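Sugar ABC transporter substrate-binding protein, BlMnBP1 (Bifidobacterium animalis subsp. lactis ATCC 27673, PDB 6I5R) binds mannobiose and probably delivers beta-manno-oligosaccharides to an ABC transporter for uptake into the cell. Local coordinates at residues K60-D65 and S348-N353; A393-D398 and A437-D442; E173-L178 and N253-E258; L88-L91 and D96-D99; Q289-G294 and D298-M303. One frame throughout, in Å; residues are numbered along the deposited sequence. Where two conformers were deposited one is given.

Contact 1 of 5, residues K60-D65 and S348-N353; sequences KSYIED and SGFAKN
The hydroxyl of Tyr62 takes a hydrogen bond from the side-chain amide of Asn353. Asn353 ND2 lies 3.0 Å from Tyr62 OH, the bond is nearly straight at 164°, and the oxygen sits in the amide plane. The two side chains run past each other in opposite directions, with ring and amide planes 44° apart. The same hydroxyl rests against the first turn of helix 350-353, with Tyr62 OH 3.3 Å from Phe350 CA. Further back along the ring, the carbonyl of Ser348 meets the edge in the ring plane, its O 3.4 Å from Tyr62 CE1. Ser348 is held by its own ST turn: its OG accepts from Phe350 N and also bonds to Met344 O. Gly349 is the N-cap of the short helix and has positive phi, where a side chain would press on the preceding carbonyl. A water donates to both Asp65 OD2 and Ser348 O, a second link beside the ring. Lys57 forms a salt bridge with Asp65 and a cation-pi contact with Tyr62. Tyr62 thus ties helix 59-69 to the turn after helix 331-346, while Phe350 reaches Asn145 and Asn146 of strand 139-155.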
# COMPACT_ATOMS: atom_id res chain seq x y z
N LYS A 60 19.47 10.11 -4.05
CA LYS A 60 20.54 11.10 -4.06
C LYS A 60 20.09 12.39 -4.71
O LYS A 60 20.46 13.48 -4.27
CB LYS A 60 21.76 10.57 -4.80
CG LYS A 60 22.64 9.59 -4.07
CD LYS A 60 23.81 9.26 -4.97
CE LYS A 60 24.93 8.58 -4.21
NZ LYS A 60 24.45 7.41 -3.46
N SER A 61 19.30 12.27 -5.78
CA SER A 61 18.80 13.44 -6.51
C SER A 61 17.83 14.25 -5.66
O SER A 61 17.87 15.49 -5.67
CB SER A 61 18.14 13.00 -7.81
OG SER A 61 17.70 14.11 -8.56
N TYR A 62 16.93 13.57 -4.92
CA TYR A 62 16.04 14.28 -4.01
C TYR A 62 16.84 14.96 -2.91
O TYR A 62 16.58 16.13 -2.57
CB TYR A 62 15.04 13.32 -3.37
CG TYR A 62 13.93 12.90 -4.27
CD1 TYR A 62 12.91 13.79 -4.57
CD2 TYR A 62 13.87 11.62 -4.80
CE1 TYR A 62 11.88 13.42 -5.41
CE2 TYR A 62 12.83 11.23 -5.60
CZ TYR A 62 11.84 12.14 -5.92
OH TYR A 62 10.81 11.78 -6.74
N ILE A 63 17.81 14.26 -2.33
CA ILE A 63 18.54 14.84 -1.21
C ILE A 63 19.35 16.03 -1.68
O ILE A 63 19.47 17.04 -0.97
CB ILE A 63 19.40 13.77 -0.52
CG1 ILE A 63 18.45 12.72 0.06
CG2 ILE A 63 20.29 14.44 0.56
CD1 ILE A 63 19.07 11.42 0.42
N GLU A 64 19.92 15.93 -2.87
CA GLU A 64 20.59 17.09 -3.46
C GLU A 64 19.64 18.28 -3.58
O GLU A 64 20.00 19.41 -3.23
CB GLU A 64 21.14 16.68 -4.83
CG GLU A 64 21.66 17.81 -5.62
CD GLU A 64 22.16 17.34 -6.96
OE1 GLU A 64 23.25 16.74 -6.97
OE2 GLU A 64 21.48 17.56 -8.00
N ASP A 65 18.43 18.05 -4.10
CA ASP A 65 17.47 19.14 -4.21
C ASP A 65 17.13 19.71 -2.84
O ASP A 65 17.08 20.93 -2.66
CB ASP A 65 16.19 18.67 -4.90
CG ASP A 65 16.41 18.38 -6.35
OD1 ASP A 65 17.36 18.93 -6.94
OD2 ASP A 65 15.64 17.61 -6.93
N SER A 348 9.25 18.05 -2.87
CA SER A 348 10.16 17.12 -3.54
C SER A 348 9.70 16.74 -4.93
O SER A 348 10.54 16.50 -5.81
CB SER A 348 10.31 15.84 -2.72
OG SER A 348 9.10 15.16 -2.63
N GLY A 349 8.40 16.58 -5.13
CA GLY A 349 7.90 15.95 -6.34
C GLY A 349 7.83 14.43 -6.29
O GLY A 349 7.55 13.80 -7.32
N PHE A 350 8.10 13.81 -5.14
CA PHE A 350 8.09 12.35 -5.05
C PHE A 350 6.79 11.76 -5.60
O PHE A 350 6.81 10.84 -6.42
CB PHE A 350 8.33 11.91 -3.60
CG PHE A 350 8.30 10.42 -3.41
CD1 PHE A 350 7.11 9.74 -3.11
CD2 PHE A 350 9.45 9.69 -3.56
CE1 PHE A 350 7.08 8.37 -2.98
CE2 PHE A 350 9.41 8.30 -3.42
CZ PHE A 350 8.22 7.65 -3.12
N ALA A 351 5.65 12.29 -5.18
CA ALA A 351 4.39 11.73 -5.63
C ALA A 351 4.22 11.87 -7.15
O ALA A 351 3.80 10.91 -7.82
CB ALA A 351 3.24 12.40 -4.88
N LYS A 352 4.54 13.05 -7.71
CA LYS A 352 4.44 13.22 -9.16
C LYS A 352 5.33 12.24 -9.91
O LYS A 352 5.00 11.81 -11.02
CB LYS A 352 4.76 14.69 -9.51
CG LYS A 352 4.76 15.03 -10.97
CD LYS A 352 4.86 16.57 -11.20
CE LYS A 352 6.22 17.14 -10.82
NZ LYS A 352 7.25 16.81 -11.88
N ASN A 353 6.43 11.81 -9.29
CA ASN A 353 7.44 11.02 -10.00
C ASN A 353 7.21 9.53 -9.91
O ASN A 353 7.50 8.79 -10.86
CB ASN A 353 8.81 11.43 -9.48
CG ASN A 353 9.16 12.80 -9.90
OD1 ASN A 353 8.65 13.26 -10.92
ND2 ASN A 353 10.00 13.49 -9.13
O HOH W 1 13.14 17.71 -5.48

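Contact 2 of 5, residues A393-D398 and A437-D442; sequences ANVNSD and AKAVED. With ZN (zinc ion), chain J.
Val395 lays its CG1 methyl over Ala439 and Val440 of the neighbouring helix. Its CG1 is 3.8 Å from Ala439 CB and 3.9 Å from Val440 CG2. That methyl stands anti to the backbone N, with chi1 at 172°, which turns it onto the facing helix. The small side chain of Ala439 lets the two backbones come near. Its CB lies 3.5 Å from the carbonyl O of Val395, and the CA atoms of Val395 and Ala439 are 5.1 Å apart. Asp398, one turn on from Val395, adds its CB against the same alanine methyl from another direction, at 4.0 Å from Ala439 CB. The helix segments approach to 8.4 Å between axes. Their N-to-C directions are 134° apart, an oblique crossing nearer antiparallel than parallel.

At the exposed end the contact turns polar. A water donates to Asp398 O and, weakly, to Asp442 OD2. Asp398 OD2 bonds to Asn443 ND2, and that amide also bonds to Ala439 O. On another side of helix 391-399, Asn394 OD1 binds a zinc ion at 2.3 Å. Asp107, Ser109 and Asp390 complete the protein part of that site.

No direct hydrogen bond joins the two segments. Methyl packing does the joining, and water and Asn443 serve the polar margin. The carboxylates of Asp398 and Asp442 stand 5.7 Å apart between their OD2 atoms. They are likely to repel each other mildly, an effect that the amide of Asn443 and the solvent may soften.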
# COMPACT_ATOMS: atom_id res chain seq x y z
N ALA A 393 -7.17 -2.50 14.79
CA ALA A 393 -5.84 -2.97 15.14
C ALA A 393 -5.91 -4.09 16.17
O ALA A 393 -5.17 -5.08 16.10
CB ALA A 393 -4.99 -1.81 15.66
N ASN A 394 -6.85 -3.98 17.13
CA ASN A 394 -6.94 -4.93 18.22
C ASN A 394 -7.58 -6.24 17.79
O ASN A 394 -7.15 -7.31 18.21
CB ASN A 394 -7.73 -4.29 19.36
CG ASN A 394 -6.97 -3.17 20.04
OD1 ASN A 394 -5.81 -2.85 19.71
ND2 ASN A 394 -7.65 -2.52 20.95
N VAL A 395 -8.62 -6.18 16.97
CA VAL A 395 -9.18 -7.41 16.44
C VAL A 395 -8.16 -8.09 15.54
O VAL A 395 -8.06 -9.32 15.51
CB VAL A 395 -10.48 -7.12 15.68
CG1 VAL A 395 -10.98 -8.36 14.94
CG2 VAL A 395 -11.55 -6.56 16.63
N ASN A 396 -7.43 -7.29 14.77
CA ASN A 396 -6.40 -7.81 13.87
C ASN A 396 -5.34 -8.57 14.65
O ASN A 396 -4.94 -9.69 14.29
CB ASN A 396 -5.74 -6.66 13.14
CG ASN A 396 -5.83 -6.78 11.68
OD1 ASN A 396 -6.01 -7.88 11.14
ND2 ASN A 396 -5.67 -5.65 11.00
N SER A 397 -4.83 -7.95 15.71
CA SER A 397 -3.84 -8.60 16.55
C SER A 397 -4.39 -9.88 17.18
O SER A 397 -3.78 -10.95 17.07
CB SER A 397 -3.37 -7.60 17.61
OG SER A 397 -2.54 -8.22 18.55
N ASP A 398 -5.56 -9.80 17.81
CA ASP A 398 -6.06 -10.97 18.52
C ASP A 398 -6.44 -12.11 17.56
O ASP A 398 -6.32 -13.30 17.91
CB ASP A 398 -7.24 -10.56 19.40
CG ASP A 398 -6.85 -9.64 20.57
OD1 ASP A 398 -5.63 -9.56 20.96
OD2 ASP A 398 -7.79 -8.98 21.11
N ALA A 437 -13.94 -14.18 14.29
CA ALA A 437 -15.17 -14.11 15.07
C ALA A 437 -14.87 -14.09 16.57
O ALA A 437 -15.51 -13.34 17.31
CB ALA A 437 -16.07 -15.28 14.69
N LYS A 438 -13.85 -14.84 17.02
CA LYS A 438 -13.47 -14.81 18.43
C LYS A 438 -12.85 -13.48 18.78
O LYS A 438 -13.10 -12.94 19.87
CB LYS A 438 -12.50 -15.96 18.74
CG LYS A 438 -13.24 -17.28 18.91
CD LYS A 438 -12.36 -18.52 18.76
CE LYS A 438 -11.36 -18.67 19.87
NZ LYS A 438 -10.85 -20.11 19.83
N ALA A 439 -12.05 -12.92 17.87
CA ALA A 439 -11.39 -11.65 18.13
C ALA A 439 -12.38 -10.50 18.17
O ALA A 439 -12.24 -9.57 18.98
CB ALA A 439 -10.32 -11.42 17.06
N VAL A 440 -13.41 -10.55 17.32
CA VAL A 440 -14.49 -9.57 17.36
C VAL A 440 -15.21 -9.65 18.70
O VAL A 440 -15.48 -8.63 19.34
CB VAL A 440 -15.44 -9.80 16.18
CG1 VAL A 440 -16.74 -9.02 16.30
CG2 VAL A 440 -14.71 -9.41 14.87
N GLU A 441 -15.53 -10.86 19.14
CA GLU A 441 -16.21 -11.02 20.42
C GLU A 441 -15.38 -10.50 21.57
O GLU A 441 -15.89 -9.81 22.47
CB GLU A 441 -16.55 -12.49 20.65
CG GLU A 441 -17.66 -12.93 19.77
CD GLU A 441 -18.08 -14.38 19.92
OE1 GLU A 441 -17.27 -15.24 20.37
OE2 GLU A 441 -19.25 -14.65 19.58
N ASP A 442 -14.08 -10.79 21.56
CA ASP A 442 -13.22 -10.41 22.67
C ASP A 442 -13.02 -8.91 22.75
O ASP A 442 -12.70 -8.38 23.82
CB ASP A 442 -11.87 -11.12 22.55
CG ASP A 442 -11.98 -12.61 22.78
OD1 ASP A 442 -12.90 -13.02 23.52
OD2 ASP A 442 -11.16 -13.39 22.22
ZN ZN J . -4.47 -1.04 20.08
O HOH W 2 -8.74 -14.07 19.87
O HOH W 3 -5.18 -2.01 21.85

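Contact 3 of 5, residues E173-L178 and N253-E258; sequences EFQADL and NGYTEE
Tyr255 lies against Leu178 and Gln175 of helix 171-184, just after a Schellman motif closes helix 239-252. Gly254 makes that turn, with positive phi. The chain then brings Tyr255 back so that its ring lies between Asn253 CB on one face and the backbone of Leu178 on the other. Leu178 CB touches the ring at Tyr255 CD2, 3.4 Å away, and the backbone C of Leu178 lies over the centre of its face. Asn253 CB sits nearer the edge of the opposite one.

Gln175 owes its reach to a bent chain. The bend at chi2 (-58°) carries the amide toward Asn253 and Tyr255. The amide is nearly coplanar with the Tyr255 ring, 16° apart, and its oxygen meets the ring edge, Gln175 OE1 being 3.4 Å from Tyr255 CD2. The side chains of Gln175 and Asn253 cross at about a right angle. With an alanine here, the Asn253 amide would probably lose this acceptor and the edge of the Tyr255 ring would be less covered.

The contact joins helix 171-184 to the loop after helix 239-252. Strand 188-190 is a neighbour: its Pro189 touches both Leu178 and Tyr255, and Tyr255 shares a backbone hydrogen bond with Leu190. The polar bond runs from Asn253 ND2 to Gln175 OE1 at 3.1 Å. Gln175 OE1 lies near the amide plane of Asn253, but ND2 stands above the carbonyl plane of Gln175, 50° out of it.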
# COMPACT_ATOMS: atom_id res chain seq x y z
N GLU A 173 -15.68 -12.52 -15.27
CA GLU A 173 -15.06 -11.95 -16.46
C GLU A 173 -13.54 -12.02 -16.38
O GLU A 173 -12.88 -12.35 -17.37
CB GLU A 173 -15.53 -10.50 -16.64
CG GLU A 173 -17.07 -10.33 -16.84
CD GLU A 173 -17.49 -8.90 -17.23
OE1 GLU A 173 -16.68 -7.96 -17.09
OE2 GLU A 173 -18.67 -8.74 -17.69
N PHE A 174 -12.96 -11.74 -15.21
CA PHE A 174 -11.50 -11.80 -15.07
C PHE A 174 -10.99 -13.20 -15.38
O PHE A 174 -10.03 -13.37 -16.13
CB PHE A 174 -11.09 -11.37 -13.64
CG PHE A 174 -9.60 -11.15 -13.45
CD1 PHE A 174 -8.91 -10.24 -14.23
CD2 PHE A 174 -8.90 -11.85 -12.48
CE1 PHE A 174 -7.55 -10.04 -14.02
CE2 PHE A 174 -7.55 -11.64 -12.30
CZ PHE A 174 -6.89 -10.74 -13.06
N GLN A 175 -11.57 -14.23 -14.74
CA GLN A 175 -11.14 -15.61 -14.99
C GLN A 175 -11.32 -15.98 -16.47
O GLN A 175 -10.48 -16.68 -17.05
CB GLN A 175 -11.93 -16.58 -14.09
CG GLN A 175 -11.68 -16.43 -12.54
CD GLN A 175 -10.21 -16.62 -12.16
OE1 GLN A 175 -9.50 -17.44 -12.77
NE2 GLN A 175 -9.75 -15.87 -11.14
N ALA A 176 -12.39 -15.50 -17.09
CA ALA A 176 -12.57 -15.72 -18.53
C ALA A 176 -11.44 -15.09 -19.31
O ALA A 176 -10.93 -15.68 -20.27
CB ALA A 176 -13.93 -15.15 -18.97
N ASP A 177 -11.01 -13.89 -18.90
CA ASP A 177 -9.89 -13.22 -19.58
C ASP A 177 -8.57 -13.94 -19.32
O ASP A 177 -7.73 -14.05 -20.23
CB ASP A 177 -9.79 -11.76 -19.15
CG ASP A 177 -10.97 -10.92 -19.64
OD1 ASP A 177 -11.64 -11.36 -20.58
OD2 ASP A 177 -11.22 -9.83 -19.10
N LEU A 178 -8.33 -14.39 -18.09
CA LEU A 178 -7.12 -15.14 -17.83
C LEU A 178 -7.04 -16.39 -18.71
O LEU A 178 -5.98 -16.72 -19.24
CB LEU A 178 -7.04 -15.54 -16.35
CG LEU A 178 -6.96 -14.36 -15.37
CD1 LEU A 178 -6.89 -14.85 -13.93
CD2 LEU A 178 -5.77 -13.49 -15.72
N ASN A 253 -7.08 -22.74 -11.41
CA ASN A 253 -7.36 -22.85 -12.85
C ASN A 253 -6.09 -22.98 -13.68
O ASN A 253 -6.19 -23.18 -14.91
CB ASN A 253 -8.16 -21.63 -13.32
CG ASN A 253 -9.62 -21.66 -12.85
OD1 ASN A 253 -10.16 -22.72 -12.57
ND2 ASN A 253 -10.26 -20.47 -12.72
N GLY A 254 -4.92 -22.90 -13.06
CA GLY A 254 -3.67 -22.99 -13.79
C GLY A 254 -3.35 -21.74 -14.58
O GLY A 254 -2.70 -21.83 -15.63
N TYR A 255 -3.80 -20.58 -14.10
CA TYR A 255 -3.57 -19.32 -14.79
C TYR A 255 -2.46 -18.50 -14.16
O TYR A 255 -2.36 -17.30 -14.45
CB TYR A 255 -4.84 -18.46 -14.81
CG TYR A 255 -6.05 -19.10 -15.45
CD1 TYR A 255 -5.92 -20.10 -16.40
CD2 TYR A 255 -7.33 -18.71 -15.09
CE1 TYR A 255 -7.02 -20.70 -16.96
CE2 TYR A 255 -8.44 -19.30 -15.66
CZ TYR A 255 -8.27 -20.31 -16.60
OH TYR A 255 -9.34 -20.95 -17.20
N THR A 256 -1.66 -19.08 -13.26
CA THR A 256 -0.52 -18.38 -12.66
C THR A 256 0.78 -19.10 -13.06
O THR A 256 0.77 -20.08 -13.81
CB THR A 256 -0.65 -18.28 -11.13
OG1 THR A 256 -0.72 -19.60 -10.56
CG2 THR A 256 -1.88 -17.53 -10.78
N GLU A 257 1.89 -18.58 -12.55
CA GLU A 257 3.19 -19.11 -12.93
C GLU A 257 3.30 -20.58 -12.55
O GLU A 257 2.62 -21.07 -11.64
CB GLU A 257 4.33 -18.32 -12.27
CG GLU A 257 4.44 -18.44 -10.75
CD GLU A 257 3.38 -17.64 -9.99
OE1 GLU A 257 2.80 -16.71 -10.58
OE2 GLU A 257 3.14 -17.97 -8.80
N GLU A 258 4.15 -21.29 -13.30
CA GLU A 258 4.29 -22.73 -13.10
C GLU A 258 4.70 -23.03 -11.67
O GLU A 258 4.23 -24.00 -11.05
CB GLU A 258 5.32 -23.31 -14.09
CG GLU A 258 5.77 -24.74 -13.67
CD GLU A 258 5.74 -25.76 -14.83
OE1 GLU A 258 5.76 -25.36 -16.05
OE2 GLU A 258 5.72 -26.99 -14.55

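Contact 4 of 5, residues L88-L91 and D96-D99; sequences LTRL and DSWD
Leu91 and Trp98 form the tightly packed part of this contact, with Leu91 CD2 3.6 Å from Trp98 CZ2. The leucine methyl comes in obliquely at the benzene part of the indole. Both residues are buried. Val106, Tyr114 and Phe115 pack on the leucine, and Met43 of strand 38-44 packs on the tryptophan.

The other side is polar and more open. Arg90 bends at chi2 and chi3, which curls its guanidinium round to Ser97. Two nitrogens hold one hydroxyl side-on: Arg90 NE is 3.2 Å and Arg90 NH2 3.3 Å from Ser97 OG, and the oxygen lies close to the guanidinium plane. Arg90 NH2 also makes a weak bond to Ser97 O at 2.8 Å, bent to 121°. Ser97 OG has a further partner in Asn95 OD1. The remaining nitrogen, NH1, bonds to Gln78 OE1, so the group is fixed from two directions.

A water bridges the two parts. It donates to Arg90 O and accepts from Trp98 NE1, 2.7 Å away at the indole edge, so the indole nitrogen is satisfied. The whole closes a short helix-to-strand connection, from helix 83-93 into strand 100-102, which lies parallel to strand 38-44 in the mixed sheet of a periplasmic-binding-protein fold.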
# COMPACT_ATOMS: atom_id res chain seq x y z
N LEU A 88 10.45 -3.05 11.68
CA LEU A 88 9.81 -3.35 12.95
C LEU A 88 10.86 -3.75 13.98
O LEU A 88 10.80 -3.35 15.15
CB LEU A 88 8.77 -4.43 12.79
CG LEU A 88 7.77 -4.46 13.93
CD1 LEU A 88 6.89 -3.25 13.98
CD2 LEU A 88 6.94 -5.71 13.74
N THR A 89 11.85 -4.52 13.56
CA THR A 89 12.96 -4.86 14.44
C THR A 89 13.64 -3.61 15.00
O THR A 89 13.85 -3.49 16.21
CB THR A 89 13.95 -5.74 13.69
OG1 THR A 89 13.31 -6.98 13.36
CG2 THR A 89 15.19 -5.99 14.56
N ARG A 90 13.96 -2.64 14.13
CA ARG A 90 14.61 -1.44 14.64
C ARG A 90 13.69 -0.68 15.58
O ARG A 90 14.14 -0.14 16.60
CB ARG A 90 15.06 -0.52 13.49
CG ARG A 90 16.11 -1.17 12.61
CD ARG A 90 17.55 -1.02 13.12
NE ARG A 90 17.99 0.37 13.06
CZ ARG A 90 18.51 0.95 11.99
NH1 ARG A 90 18.67 0.27 10.86
NH2 ARG A 90 18.89 2.23 12.04
N LEU A 91 12.40 -0.62 15.25
CA LEU A 91 11.46 0.03 16.15
C LEU A 91 11.45 -0.62 17.52
O LEU A 91 11.42 0.07 18.54
CB LEU A 91 10.05 0.01 15.56
CG LEU A 91 9.38 1.29 15.07
CD1 LEU A 91 7.90 0.98 14.76
CD2 LEU A 91 9.52 2.41 16.04
N ASP A 96 18.02 5.36 19.23
CA ASP A 96 18.10 6.57 18.42
C ASP A 96 18.89 6.33 17.13
O ASP A 96 19.45 7.26 16.55
CB ASP A 96 18.70 7.72 19.22
CG ASP A 96 20.08 7.41 19.77
OD1 ASP A 96 20.60 6.33 19.45
OD2 ASP A 96 20.68 8.25 20.50
N SER A 97 18.90 5.10 16.64
CA SER A 97 19.69 4.74 15.46
C SER A 97 19.02 5.09 14.14
O SER A 97 19.56 4.77 13.09
CB SER A 97 19.95 3.24 15.45
OG SER A 97 18.74 2.54 15.30
N TRP A 98 17.82 5.64 14.18
CA TRP A 98 17.10 6.06 12.99
C TRP A 98 16.40 7.35 13.37
O TRP A 98 16.13 7.58 14.55
CB TRP A 98 16.10 5.00 12.51
CG TRP A 98 15.09 4.67 13.55
CD1 TRP A 98 15.25 3.81 14.61
CD2 TRP A 98 13.76 5.19 13.67
NE1 TRP A 98 14.11 3.77 15.37
CE2 TRP A 98 13.18 4.63 14.82
CE3 TRP A 98 13.01 6.09 12.91
CZ2 TRP A 98 11.90 4.92 15.23
CZ3 TRP A 98 11.72 6.38 13.31
CH2 TRP A 98 11.18 5.80 14.47
N ASP A 99 16.13 8.18 12.40
CA ASP A 99 15.44 9.43 12.66
C ASP A 99 14.09 9.51 11.98
O ASP A 99 13.13 10.00 12.59
CB ASP A 99 16.31 10.59 12.18
CG ASP A 99 17.62 10.67 12.98
OD1 ASP A 99 17.56 11.10 14.16
OD2 ASP A 99 18.67 10.27 12.44
O HOH W 4 14.14 2.40 17.70

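Contact 5 of 5, residues Q289-G294 and D298-M303; sequences QMKQAG and DDIGYM. With ZN (zinc ion), chain M; BMA (beta-D-mannopyranose), chain B.
Lys291 runs nearly straight through chi2 and chi3, then turns at chi4 (-51°), and this last bend drops its amine onto the carbonyl of Ile300. Lys291 NZ lies 2.8 Å from Ile300 O. The donor is tilted 26° from the carbonyl plane, and the same amine also bonds to Pro297 O. Two backbone oxygens from the start of the strand and the turn before it therefore hold one charge. Asp298 is nearby, but its OD1 stays 5.5 Å from Lys291 NZ and can at most add a longer-range attraction.

The stem of the lysine packs as well. The side chains of Lys291 and Ile300 lie alongside, pointing opposite ways, with Lys291 CG 3.7 Å from Ile300 CB. Met290 adds its CB, 4.1 Å from Ile300 CG2, and its bent chain then leads off toward Met280 and Leu282 of strand 277-283. With a methionine in place of Lys291, the carbonyls of Ile300 and Pro297 would probably lose their shared donor.

At the ends of the segments lie two bound groups. Asp299 OD2 binds a zinc ion at 2.1 Å, together with a water that also donates to Asp299 OD1. Gln289 faces the sugar: its OE1 accepts from mannose O2 at 2.5 Å, and its NE2 donates to mannose O3 at 3.2 Å. Trp265, Glu266 and Lys269 bind the same mannose. Helix 286-291 thus packs on strand 300-304 while its Gln289 lines the glycan pocket of a solute-binding protein.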
# COMPACT_ATOMS: atom_id res chain seq x y z
N GLN A 289 7.28 1.65 -12.26
CA GLN A 289 8.36 0.67 -12.16
C GLN A 289 8.27 -0.37 -13.27
O GLN A 289 9.30 -0.86 -13.75
CB GLN A 289 8.29 -0.02 -10.80
CG GLN A 289 8.56 0.89 -9.63
CD GLN A 289 8.65 0.15 -8.30
OE1 GLN A 289 9.02 -1.01 -8.24
NE2 GLN A 289 8.29 0.84 -7.24
N MET A 290 7.05 -0.78 -13.62
CA MET A 290 6.88 -1.65 -14.79
C MET A 290 7.24 -0.92 -16.08
O MET A 290 7.85 -1.50 -16.98
CB MET A 290 5.44 -2.14 -14.87
CG MET A 290 4.91 -2.87 -13.63
SD MET A 290 5.83 -4.35 -13.30
CE MET A 290 5.38 -4.68 -11.57
N LYS A 291 6.89 0.36 -16.19
CA LYS A 291 7.10 1.05 -17.45
C LYS A 291 8.58 1.29 -17.69
O LYS A 291 9.04 1.27 -18.84
CB LYS A 291 6.37 2.39 -17.45
CG LYS A 291 4.86 2.32 -17.61
CD LYS A 291 4.28 3.70 -17.62
CE LYS A 291 2.79 3.62 -17.91
NZ LYS A 291 2.49 2.81 -19.11
N GLN A 292 9.31 1.59 -16.62
CA GLN A 292 10.75 1.82 -16.67
C GLN A 292 11.53 0.54 -16.88
O GLN A 292 12.73 0.60 -17.15
CB GLN A 292 11.20 2.49 -15.38
CG GLN A 292 10.72 3.90 -15.20
CD GLN A 292 10.77 4.37 -13.74
OE1 GLN A 292 11.12 3.60 -12.80
NE2 GLN A 292 10.45 5.67 -13.53
N ALA A 293 10.90 -0.61 -16.74
CA ALA A 293 11.70 -1.83 -16.75
C ALA A 293 12.08 -2.30 -18.14
O ALA A 293 12.80 -3.30 -18.25
CB ALA A 293 10.96 -2.98 -16.06
N GLY A 294 11.60 -1.66 -19.20
CA GLY A 294 12.01 -2.08 -20.53
C GLY A 294 11.43 -1.18 -21.59
O GLY A 294 10.87 -0.14 -21.30
N ASP A 298 4.54 1.93 -23.17
CA ASP A 298 3.17 2.17 -23.61
C ASP A 298 2.28 0.94 -23.53
O ASP A 298 1.06 1.07 -23.63
CB ASP A 298 3.18 2.71 -25.03
CG ASP A 298 3.62 4.15 -25.09
OD1 ASP A 298 3.71 4.82 -24.03
OD2 ASP A 298 3.86 4.61 -26.22
N ASP A 299 2.86 -0.24 -23.37
CA ASP A 299 2.06 -1.45 -23.22
C ASP A 299 1.58 -1.66 -21.79
O ASP A 299 0.75 -2.54 -21.57
CB ASP A 299 2.87 -2.66 -23.70
CG ASP A 299 3.17 -2.61 -25.20
OD1 ASP A 299 2.39 -1.97 -25.95
OD2 ASP A 299 4.16 -3.23 -25.63
N ILE A 300 2.05 -0.86 -20.83
CA ILE A 300 1.62 -0.99 -19.44
C ILE A 300 0.36 -0.18 -19.22
O ILE A 300 0.34 1.03 -19.45
CB ILE A 300 2.73 -0.53 -18.47
CG1 ILE A 300 4.02 -1.29 -18.69
CG2 ILE A 300 2.25 -0.69 -17.03
CD1 ILE A 300 3.89 -2.75 -18.65
N GLY A 301 -0.68 -0.83 -18.71
CA GLY A 301 -1.91 -0.17 -18.33
C GLY A 301 -2.23 -0.45 -16.87
O GLY A 301 -1.58 -1.24 -16.20
N TYR A 302 -3.26 0.21 -16.40
CA TYR A 302 -3.67 0.07 -15.01
C TYR A 302 -5.19 0.05 -14.99
O TYR A 302 -5.83 0.94 -15.56
CB TYR A 302 -3.10 1.20 -14.16
CG TYR A 302 -3.33 1.01 -12.70
CD1 TYR A 302 -2.73 -0.03 -12.00
CD2 TYR A 302 -4.13 1.89 -12.02
CE1 TYR A 302 -2.97 -0.17 -10.62
CE2 TYR A 302 -4.37 1.74 -10.69
CZ TYR A 302 -3.78 0.74 -9.99
OH TYR A 302 -4.09 0.70 -8.64
N MET A 303 -5.76 -0.98 -14.39
CA MET A 303 -7.21 -1.12 -14.37
C MET A 303 -7.71 -1.29 -12.95
O MET A 303 -6.97 -1.72 -12.06
CB MET A 303 -7.66 -2.32 -15.20
CG MET A 303 -7.03 -3.62 -14.76
SD MET A 303 -7.77 -4.95 -15.71
CE MET A 303 -8.89 -5.55 -14.50
ZN ZN M . 5.28 -2.59 -27.30
C1 BMA B . 12.19 -2.42 -4.90
C2 BMA B . 11.00 -1.53 -5.34
C3 BMA B . 10.02 -1.41 -4.19
C4 BMA B . 9.75 -2.75 -3.55
C5 BMA B . 11.06 -3.48 -3.22
C6 BMA B . 10.82 -4.81 -2.55
O1 BMA B . 12.93 -2.58 -6.07
O2 BMA B . 10.31 -2.24 -6.42
O3 BMA B . 8.82 -0.84 -4.59
O4 BMA B . 9.01 -2.58 -2.34
O5 BMA B . 11.80 -3.65 -4.42
O6 BMA B . 12.07 -5.17 -1.94
O HOH W 5 3.77 -1.28 -28.03

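How the contacts relate
Contacts 1, 2 and 5 are largely buried, while contacts 3 and 4 are partly so. Contact 2 relies on methyl groups between two helices, and water enters at its exposed side. The others each have direct polar bonds: an amide to a phenol in contact 1, amide to amide in contact 3, guanidinium to serine in contact 4, amine to carbonyl in contact 5. Contacts 1 and 5 both touch strand 139-155, and their nearest atoms are about 5 Å apart. Contact 5 holds a mannose ligand. Contacts 2, 3 and 5 each include a zinc ligand; the centres of contacts 2 and 5 lie 39 Å apart, on opposite sides of the chain's centre. Contacts 3, 4 and 5 are nested within the loop closed by contact 1.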